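Local structure of 1H-3-hydroxy-4-oxoquinoline 2,4-dioxygenase (Pseudomonas putida, 3IBT) at residues R56-S70 and W172-E184. The protein catalyses the cofactor-independent ring cleavage of 3-hydroxy-1H-quinolin-4-one by dioxygen, releasing N-formylanthranilate and carbon monoxide. Numbering follows the deposited sequence.
Sequences RGHDAKQTDSGDFDS and WFHGEMWQRACRE
His58 and Met177 meet in the buried part of this contact, where the loop 56-70 lies against the first turns of helix 175-192. The imidazole turns its edge to one face of the Phe173 ring in an offset edge-to-face pair, the centroids 4.8 Å apart and the planes at 63°. The indole of Trp172 lies over the opposite face, so the phenyl ring is held between two aromatic neighbours. Met177, a selenomethionine, reaches from the helix toward the loop: its SE sits obliquely 4.4 Å from the centroid of the His58 ring, and its CE reaches Gly57 CA at 3.6 Å. His58 is also fixed through its nitrogens, ND1 giving a weak bond to Arg56 O and NE2 hydrogen-bonded to the backbone N of Cys31, a residue assigned to the substrate site by similarity. Beside them the buried Gln62 stacks its amide almost parallel to the imidazole of the exposed His174, with CG 4.0 Å from the ring centroid.

Farther along the loop, Phe68 is covered on both faces. Arg180 lays CD over one face, 4.1 Å from the ring centroid, and continues into an off-centre cation-pi contact with its guanidinium plane steeply inclined, at 74°, to the ring; Arg56 CD lies against the opposite face, near its rim.

The solvent side is looser and more polar. Arg183 NH2 meets the exposed Asp67 OD2 at 2.6 Å in a salt bridge whose hydrogen bond is weak, bent to 124°, and ties it to the buried Glu184, whose OE2 lies 3.0 Å from the same NH2.

Phe68 and Ala181 both touch Trp30, a substrate-binding residue by similarity, so the contact probably forms part of the wall beside the active site. Within the alpha/beta-hydrolase fold, this packing brings the loop between strand 49-53 and helix 70-83 against helix 175-192, whose Trp178 packs in turn on helix 142-154, while Phe68 also touches Leu73 of helix 70-83.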
ATOM      1  N   ARG A  56      12.393  -1.937   2.309  1.00 69.13           N
ATOM      2  CA  ARG A  56      13.400  -2.463   3.235  1.00 69.58           C
ATOM      3  C   ARG A  56      13.080  -3.883   3.711  1.00 69.50           C
ATOM      4  O   ARG A  56      11.992  -4.133   4.210  1.00 69.86           O
ATOM      5  CB  ARG A  56      13.505  -1.573   4.476  1.00 69.54           C
ATOM      6  CG  ARG A  56      14.732  -0.722   4.518  1.00 69.72           C
ATOM      7  CD  ARG A  56      14.866   0.061   5.864  1.00 69.89           C
ATOM      8  NE  ARG A  56      15.440   1.410   5.498  1.00 71.02           N
ATOM      9  CZ  ARG A  56      16.820   1.656   5.386  1.00 71.74           C
ATOM     10  NH1 ARG A  56      17.814   0.639   5.641  1.00 71.68           N
ATOM     11  NH2 ARG A  56      17.191   2.937   5.014  1.00 72.38           N
ATOM     12  N   GLY A  57      14.008  -4.816   3.562  1.00 69.27           N
ATOM     13  CA  GLY A  57      13.819  -6.144   4.140  1.00 69.38           C
ATOM     14  C   GLY A  57      12.921  -7.045   3.331  1.00 69.83           C
ATOM     15  O   GLY A  57      12.785  -8.244   3.631  1.00 69.41           O
ATOM     16  N   HIS A  58      12.316  -6.458   2.301  1.00 70.50           N
ATOM     17  CA  HIS A  58      11.386  -7.157   1.442  1.00 71.70           C
ATOM     18  C   HIS A  58      11.969  -7.618   0.107  1.00 72.36           C
ATOM     19  O   HIS A  58      11.291  -8.288  -0.681  1.00 72.80           O
ATOM     20  CB  HIS A  58      10.166  -6.289   1.226  1.00 71.67           C
ATOM     21  CG  HIS A  58       9.324  -6.185   2.448  1.00 73.24           C
ATOM     22  ND1 HIS A  58       9.457  -5.157   3.352  1.00 74.63           N
ATOM     23  CD2 HIS A  58       8.388  -7.020   2.960  1.00 74.85           C
ATOM     24  CE1 HIS A  58       8.605  -5.336   4.348  1.00 75.71           C
ATOM     25  NE2 HIS A  58       7.942  -6.459   4.132  1.00 75.92           N
ATOM     26  N   ASP A  59      13.226  -7.282  -0.140  1.00 72.74           N
ATOM     27  CA  ASP A  59      13.881  -7.739  -1.344  1.00 73.48           C
ATOM     28  C   ASP A  59      13.988  -9.279  -1.367  1.00 73.88           C
ATOM     29  O   ASP A  59      13.756  -9.951  -0.343  1.00 73.74           O
ATOM     30  CB  ASP A  59      15.245  -7.048  -1.509  1.00 73.68           C
ATOM     31  CG  ASP A  59      16.104  -7.088  -0.238  1.00 74.45           C
ATOM     32  OD1 ASP A  59      15.583  -6.725   0.867  1.00 73.85           O
ATOM     33  OD2 ASP A  59      17.312  -7.463  -0.367  1.00 74.06           O
ATOM     34  N   ALA A  60      14.300  -9.825  -2.549  1.00 74.52           N
ATOM     35  CA  ALA A  60      14.533 -11.265  -2.734  1.00 74.83           C
ATOM     36  C   ALA A  60      15.590 -11.797  -1.756  1.00 75.13           C
ATOM     37  O   ALA A  60      15.687 -13.005  -1.505  1.00 75.13           O
ATOM     38  CB  ALA A  60      14.944 -11.554  -4.184  1.00 74.56           C
ATOM     39  N   LYS A  61      16.374 -10.885  -1.196  1.00 75.36           N
ATOM     40  CA  LYS A  61      17.436 -11.276  -0.303  1.00 76.15           C
ATOM     41  C   LYS A  61      17.035 -11.094   1.151  1.00 76.29           C
ATOM     42  O   LYS A  61      17.850 -11.266   2.071  1.00 76.00           O
ATOM     43  CB  LYS A  61      18.711 -10.498  -0.635  1.00 76.54           C
ATOM     44  CG  LYS A  61      19.530 -11.085  -1.782  1.00 77.06           C
ATOM     45  CD  LYS A  61      20.425 -12.207  -1.301  1.00 78.15           C
ATOM     46  CE  LYS A  61      21.868 -11.981  -1.787  1.00 80.58           C
ATOM     47  NZ  LYS A  61      21.977 -12.056  -3.288  1.00 82.86           N
ATOM     48  N   GLN A  62      15.760 -10.758   1.336  1.00 77.21           N
ATOM     49  CA  GLN A  62      15.195 -10.426   2.642  1.00 77.42           C
ATOM     50  C   GLN A  62      16.306  -9.981   3.609  1.00 77.21           C
ATOM     51  O   GLN A  62      16.768 -10.744   4.473  1.00 77.08           O
ATOM     52  CB  GLN A  62      14.343 -11.578   3.182  1.00 77.50           C
ATOM     53  CG  GLN A  62      13.622 -11.196   4.442  1.00 78.66           C
ATOM     54  CD  GLN A  62      12.256 -11.779   4.540  1.00 78.90           C
ATOM     55  OE1 GLN A  62      11.928 -12.740   3.840  1.00 79.51           O
ATOM     56  NE2 GLN A  62      11.442 -11.215   5.433  1.00 79.03           N
ATOM     57  N   THR A  63      16.737  -8.735   3.418  1.00 77.12           N
ATOM     58  CA  THR A  63      17.914  -8.214   4.090  1.00 77.37           C
ATOM     59  C   THR A  63      17.550  -7.548   5.400  1.00 77.40           C
ATOM     60  O   THR A  63      16.693  -6.672   5.459  1.00 77.36           O
ATOM     61  CB  THR A  63      18.680  -7.203   3.213  1.00 77.30           C
ATOM     62  OG1 THR A  63      18.810  -7.719   1.886  1.00 77.57           O
ATOM     63  CG2 THR A  63      20.059  -6.961   3.776  1.00 77.34           C
ATOM     64  N   ASP A  64      18.231  -7.962   6.456  1.00 77.70           N
ATOM     65  CA  ASP A  64      18.072  -7.329   7.753  1.00 77.85           C
ATOM     66  C   ASP A  64      18.854  -6.012   7.766  1.00 77.60           C
ATOM     67  O   ASP A  64      19.267  -5.483   6.722  1.00 77.47           O
ATOM     68  CB  ASP A  64      18.565  -8.261   8.872  1.00 78.23           C
ATOM     69  CG  ASP A  64      18.639  -9.727   8.419  1.00 79.27           C
ATOM     70  OD1 ASP A  64      17.602 -10.268   7.951  1.00 78.90           O
ATOM     71  OD2 ASP A  64      19.748 -10.327   8.520  1.00 79.61           O
ATOM     72  N   SER A  65      19.074  -5.527   8.977  1.00 77.36           N
ATOM     73  CA  SER A  65      19.542  -4.190   9.266  1.00 77.28           C
ATOM     74  C   SER A  65      18.656  -3.843  10.437  1.00 76.85           C
ATOM     75  O   SER A  65      17.830  -4.671  10.856  1.00 77.07           O
ATOM     76  CB  SER A  65      19.288  -3.219   8.104  1.00 77.53           C
ATOM     77  OG  SER A  65      19.666  -1.869   8.456  1.00 78.17           O
ATOM     78  N   GLY A  66      18.819  -2.636  10.973  1.00 76.39           N
ATOM     79  CA  GLY A  66      18.038  -2.215  12.124  1.00 75.62           C
ATOM     80  C   GLY A  66      16.569  -2.368  11.832  1.00 75.18           C
ATOM     81  O   GLY A  66      16.151  -2.450  10.669  1.00 74.52           O
ATOM     82  N   ASP A  67      15.778  -2.444  12.888  1.00 75.17           N
ATOM     83  CA  ASP A  67      14.360  -2.296  12.694  1.00 75.55           C
ATOM     84  C   ASP A  67      14.222  -0.823  12.303  1.00 75.58           C
ATOM     85  O   ASP A  67      15.238  -0.084  12.310  1.00 75.14           O
ATOM     86  CB  ASP A  67      13.570  -2.680  13.957  1.00 75.77           C
ATOM     87  CG  ASP A  67      13.162  -1.483  14.773  1.00 75.43           C
ATOM     88  OD1 ASP A  67      13.994  -0.979  15.556  1.00 75.29           O
ATOM     89  OD2 ASP A  67      12.006  -1.041  14.609  1.00 75.43           O
ATOM     90  N   PHE A  68      13.004  -0.400  11.955  1.00 75.26           N
ATOM     91  CA  PHE A  68      12.791   0.937  11.387  1.00 75.37           C
ATOM     92  C   PHE A  68      11.352   1.425  11.544  1.00 75.01           C
ATOM     93  O   PHE A  68      10.450   0.646  11.874  1.00 74.56           O
ATOM     94  CB  PHE A  68      13.227   0.964   9.901  1.00 75.49           C
ATOM     95  CG  PHE A  68      12.711  -0.207   9.102  1.00 76.05           C
ATOM     96  CD1 PHE A  68      11.412  -0.201   8.574  1.00 77.40           C
ATOM     97  CD2 PHE A  68      13.506  -1.335   8.905  1.00 75.52           C
ATOM     98  CE1 PHE A  68      10.918  -1.305   7.837  1.00 76.72           C
ATOM     99  CE2 PHE A  68      13.028  -2.439   8.179  1.00 75.79           C
ATOM    100  CZ  PHE A  68      11.722  -2.426   7.653  1.00 76.37           C
ATOM    101  N   ASP A  69      11.165   2.726  11.324  1.00 75.15           N
ATOM    102  CA  ASP A  69       9.843   3.359  11.320  1.00 75.39           C
ATOM    103  C   ASP A  69       9.232   3.233   9.920  1.00 74.99           C
ATOM    104  O   ASP A  69       9.950   3.090   8.897  1.00 74.81           O
ATOM    105  CB  ASP A  69       9.933   4.878  11.620  1.00 75.86           C
ATOM    106  CG  ASP A  69       9.923   5.246  13.137  1.00 77.92           C
ATOM    107  OD1 ASP A  69       9.109   4.720  13.945  1.00 81.30           O
ATOM    108  OD2 ASP A  69      10.704   6.155  13.515  1.00 78.61           O
ATOM    109  N   SER A  70       7.904   3.329   9.909  1.00 74.06           N
ATOM    110  CA  SER A  70       7.095   3.651   8.735  1.00 73.74           C
ATOM    111  C   SER A  70       7.540   4.985   8.113  1.00 74.55           C
ATOM    112  O   SER A  70       7.266   5.263   6.924  1.00 74.60           O
ATOM    113  CB  SER A  70       5.594   3.713   9.119  1.00 73.18           C
ATOM    114  OG  SER A  70       4.874   4.655   8.341  1.00 68.46           O
ATOM    115  N   TRP A 172       5.949 -16.185   3.539  1.00 77.68           N
ATOM    116  CA  TRP A 172       7.345 -16.492   3.246  1.00 77.83           C
ATOM    117  C   TRP A 172       8.317 -15.565   3.985  1.00 78.14           C
ATOM    118  O   TRP A 172       9.409 -16.003   4.380  1.00 77.92           O
ATOM    119  CB  TRP A 172       7.562 -16.421   1.729  1.00 77.76           C
ATOM    120  CG  TRP A 172       8.971 -16.432   1.294  1.00 77.34           C
ATOM    121  CD1 TRP A 172       9.788 -17.511   1.233  1.00 76.82           C
ATOM    122  CD2 TRP A 172       9.743 -15.307   0.836  1.00 77.31           C
ATOM    123  NE1 TRP A 172      11.032 -17.139   0.782  1.00 76.96           N
ATOM    124  CE2 TRP A 172      11.038 -15.792   0.529  1.00 77.39           C
ATOM    125  CE3 TRP A 172       9.473 -13.939   0.665  1.00 77.56           C
ATOM    126  CZ2 TRP A 172      12.075 -14.957   0.054  1.00 77.43           C
ATOM    127  CZ3 TRP A 172      10.500 -13.103   0.188  1.00 77.59           C
ATOM    128  CH2 TRP A 172      11.791 -13.624  -0.109  1.00 77.81           C
ATOM    129  N   PHE A 173       7.920 -14.300   4.178  1.00 78.34           N
ATOM    130  CA  PHE A 173       8.732 -13.327   4.940  1.00 78.61           C
ATOM    131  C   PHE A 173       8.892 -13.757   6.410  1.00 78.85           C
ATOM    132  O   PHE A 173       8.105 -14.575   6.916  1.00 79.27           O
ATOM    133  CB  PHE A 173       8.125 -11.921   4.893  1.00 78.79           C
ATOM    134  CG  PHE A 173       8.157 -11.260   3.531  1.00 79.19           C
ATOM    135  CD1 PHE A 173       7.044 -11.288   2.707  1.00 80.32           C
ATOM    136  CD2 PHE A 173       9.281 -10.561   3.104  1.00 79.11           C
ATOM    137  CE1 PHE A 173       7.069 -10.660   1.467  1.00 80.39           C
ATOM    138  CE2 PHE A 173       9.314  -9.938   1.876  1.00 77.71           C
ATOM    139  CZ  PHE A 173       8.214  -9.983   1.058  1.00 78.93           C
ATOM    140  N   HIS A 174       9.894 -13.208   7.099  1.00 78.51           N
ATOM    141  CA  HIS A 174      10.190 -13.653   8.453  1.00 78.46           C
ATOM    142  C   HIS A 174       9.217 -13.132   9.503  1.00 78.67           C
ATOM    143  O   HIS A 174       8.671 -12.033   9.378  1.00 78.18           O
ATOM    144  CB  HIS A 174      11.619 -13.283   8.855  1.00 78.29           C
ATOM    145  CG  HIS A 174      12.663 -13.798   7.918  1.00 77.65           C
ATOM    146  ND1 HIS A 174      13.872 -13.159   7.728  1.00 77.22           N
ATOM    147  CD2 HIS A 174      12.679 -14.882   7.108  1.00 76.58           C
ATOM    148  CE1 HIS A 174      14.593 -13.831   6.852  1.00 75.92           C
ATOM    149  NE2 HIS A 174      13.891 -14.880   6.459  1.00 76.89           N
ATOM    150  N   GLY A 175       9.041 -13.928  10.561  1.00 79.29           N
ATOM    151  CA  GLY A 175       8.271 -13.516  11.740  1.00 79.48           C
ATOM    152  C   GLY A 175       8.653 -12.148  12.277  1.00 79.49           C
ATOM    153  O   GLY A 175       7.782 -11.365  12.670  1.00 79.18           O
ATOM    154  N   GLU A 176       9.959 -11.860  12.283  1.00 79.56           N
ATOM    155  CA  GLU A 176      10.466 -10.531  12.658  1.00 79.45           C
ATOM    156  C   GLU A 176       9.961  -9.376  11.737  1.00 78.68           C
ATOM    157  O   GLU A 176       9.906  -8.197  12.129  1.00 78.48           O
ATOM    158  CB  GLU A 176      11.991 -10.565  12.767  1.00 78.98           C
ATOM    159  CG  GLU A 176      12.486 -11.345  13.989  1.00 80.13           C
ATOM    160  CD  GLU A 176      13.983 -10.901  14.326  1.00 80.78           C
ATOM    161  OE1 GLU A 176      14.664 -10.112  13.498  1.00 83.32           O
ATOM    162  OE2 GLU A 176      14.508 -11.491  15.388  1.00 80.15           O
HETATM  163  N   MSE A 177       9.570  -9.705  10.519  1.00 77.78           N
HETATM  164  CA  MSE A 177       8.962  -8.686   9.720  1.00 77.38           C
HETATM  165  C   MSE A 177       7.457  -8.634  10.016  1.00 76.28           C
HETATM  166  O   MSE A 177       6.895  -7.557  10.196  1.00 76.15           O
HETATM  167  CB  MSE A 177       9.252  -8.912   8.253  1.00 77.94           C
HETATM  168  CG  MSE A 177       8.893  -7.721   7.376  1.00 82.05           C
HETATM  169 SE   MSE A 177      10.006  -6.123   7.667  1.00 92.66          SE
HETATM  170  CE  MSE A 177      11.760  -6.916   7.031  1.00 88.66           C
ATOM    171  N   TRP A 178       6.805  -9.790  10.089  1.00 74.86           N
ATOM    172  CA  TRP A 178       5.389  -9.798  10.393  1.00 73.97           C
ATOM    173  C   TRP A 178       5.094  -8.916  11.637  1.00 73.72           C
ATOM    174  O   TRP A 178       4.062  -8.209  11.734  1.00 73.59           O
ATOM    175  CB  TRP A 178       4.851 -11.235  10.579  1.00 73.57           C
ATOM    176  CG  TRP A 178       3.361 -11.177  10.780  1.00 73.93           C
ATOM    177  CD1 TRP A 178       2.694 -11.346  11.946  1.00 72.84           C
ATOM    178  CD2 TRP A 178       2.369 -10.826   9.796  1.00 72.73           C
ATOM    179  NE1 TRP A 178       1.342 -11.167  11.750  1.00 72.50           N
ATOM    180  CE2 TRP A 178       1.120 -10.839  10.441  1.00 73.18           C
ATOM    181  CE3 TRP A 178       2.417 -10.523   8.434  1.00 73.26           C
ATOM    182  CZ2 TRP A 178      -0.083 -10.552   9.768  1.00 73.30           C
ATOM    183  CZ3 TRP A 178       1.226 -10.221   7.768  1.00 72.08           C
ATOM    184  CH2 TRP A 178      -0.001 -10.246   8.435  1.00 72.53           C
ATOM    185  N   GLN A 179       6.036  -8.962  12.571  1.00 72.57           N
ATOM    186  CA  GLN A 179       5.900  -8.305  13.847  1.00 71.41           C
ATOM    187  C   GLN A 179       6.181  -6.835  13.717  1.00 71.03           C
ATOM    188  O   GLN A 179       5.381  -6.028  14.163  1.00 71.56           O
ATOM    189  CB  GLN A 179       6.831  -8.943  14.861  1.00 71.09           C
ATOM    190  CG  GLN A 179       6.379 -10.337  15.279  1.00 69.89           C
ATOM    191  CD  GLN A 179       7.446 -11.097  16.057  1.00 68.34           C
ATOM    192  OE1 GLN A 179       8.454 -10.524  16.487  1.00 65.77           O
ATOM    193  NE2 GLN A 179       7.221 -12.395  16.251  1.00 67.05           N
ATOM    194  N   ARG A 180       7.306  -6.475  13.101  1.00 70.23           N
ATOM    195  CA  ARG A 180       7.587  -5.059  12.881  1.00 69.36           C
ATOM    196  C   ARG A 180       6.338  -4.382  12.279  1.00 68.74           C
ATOM    197  O   ARG A 180       5.947  -3.281  12.686  1.00 68.12           O
ATOM    198  CB  ARG A 180       8.834  -4.842  12.007  1.00 68.93           C
ATOM    199  CG  ARG A 180       9.023  -3.360  11.616  1.00 69.82           C
ATOM    200  CD  ARG A 180      10.425  -2.795  11.776  1.00 72.46           C
ATOM    201  NE  ARG A 180      11.350  -3.399  10.822  1.00 74.57           N
ATOM    202  CZ  ARG A 180      12.150  -4.423  11.100  1.00 74.18           C
ATOM    203  NH1 ARG A 180      12.938  -4.917  10.154  1.00 75.21           N
ATOM    204  NH2 ARG A 180      12.158  -4.957  12.316  1.00 73.10           N
ATOM    205  N   ALA A 181       5.715  -5.092  11.343  1.00 68.19           N
ATOM    206  CA  ALA A 181       4.592  -4.603  10.602  1.00 68.21           C
ATOM    207  C   ALA A 181       3.469  -4.232  11.561  1.00 68.11           C
ATOM    208  O   ALA A 181       2.822  -3.180  11.440  1.00 67.47           O
ATOM    209  CB  ALA A 181       4.136  -5.665   9.644  1.00 68.63           C
ATOM    210  N   CYS A 182       3.273  -5.096  12.542  1.00 67.96           N
ATOM    211  CA  CYS A 182       2.206  -4.885  13.488  1.00 68.10           C
ATOM    212  C   CYS A 182       2.510  -3.754  14.444  1.00 67.44           C
ATOM    213  O   CYS A 182       1.658  -2.891  14.664  1.00 67.67           O
ATOM    214  CB  CYS A 182       1.817  -6.188  14.167  1.00 67.94           C
ATOM    215  SG  CYS A 182       1.178  -7.293  12.868  1.00 69.62           S
ATOM    216  N   ARG A 183       3.735  -3.703  14.941  1.00 66.82           N
ATOM    217  CA  ARG A 183       4.125  -2.601  15.790  1.00 66.53           C
ATOM    218  C   ARG A 183       3.897  -1.315  15.030  1.00 65.93           C
ATOM    219  O   ARG A 183       3.395  -0.315  15.569  1.00 65.58           O
ATOM    220  CB  ARG A 183       5.603  -2.657  16.094  1.00 67.16           C
ATOM    221  CG  ARG A 183       6.097  -3.745  16.980  1.00 68.25           C
ATOM    222  CD  ARG A 183       7.449  -3.285  17.426  1.00 70.80           C
ATOM    223  NE  ARG A 183       7.996  -2.339  16.432  1.00 71.10           N
ATOM    224  CZ  ARG A 183       9.091  -2.580  15.696  1.00 71.53           C
ATOM    225  NH1 ARG A 183       9.786  -3.745  15.835  1.00 72.22           N
ATOM    226  NH2 ARG A 183       9.501  -1.646  14.828  1.00 70.91           N
ATOM    227  N   GLU A 184       4.275  -1.338  13.766  1.00 65.40           N
ATOM    228  CA  GLU A 184       4.258  -0.113  13.022  1.00 65.76           C
ATOM    229  C   GLU A 184       2.893   0.349  12.660  1.00 65.56           C
ATOM    230  O   GLU A 184       2.601   1.528  12.821  1.00 65.33           O
ATOM    231  CB  GLU A 184       5.140  -0.200  11.799  1.00 66.06           C
ATOM    232  CG  GLU A 184       6.578  -0.253  12.213  1.00 67.84           C
ATOM    233  CD  GLU A 184       6.918   0.865  13.167  1.00 70.19           C
ATOM    234  OE1 GLU A 184       6.463   2.014  12.940  1.00 71.12           O
ATOM    235  OE2 GLU A 184       7.635   0.586  14.147  1.00 73.19           O
TER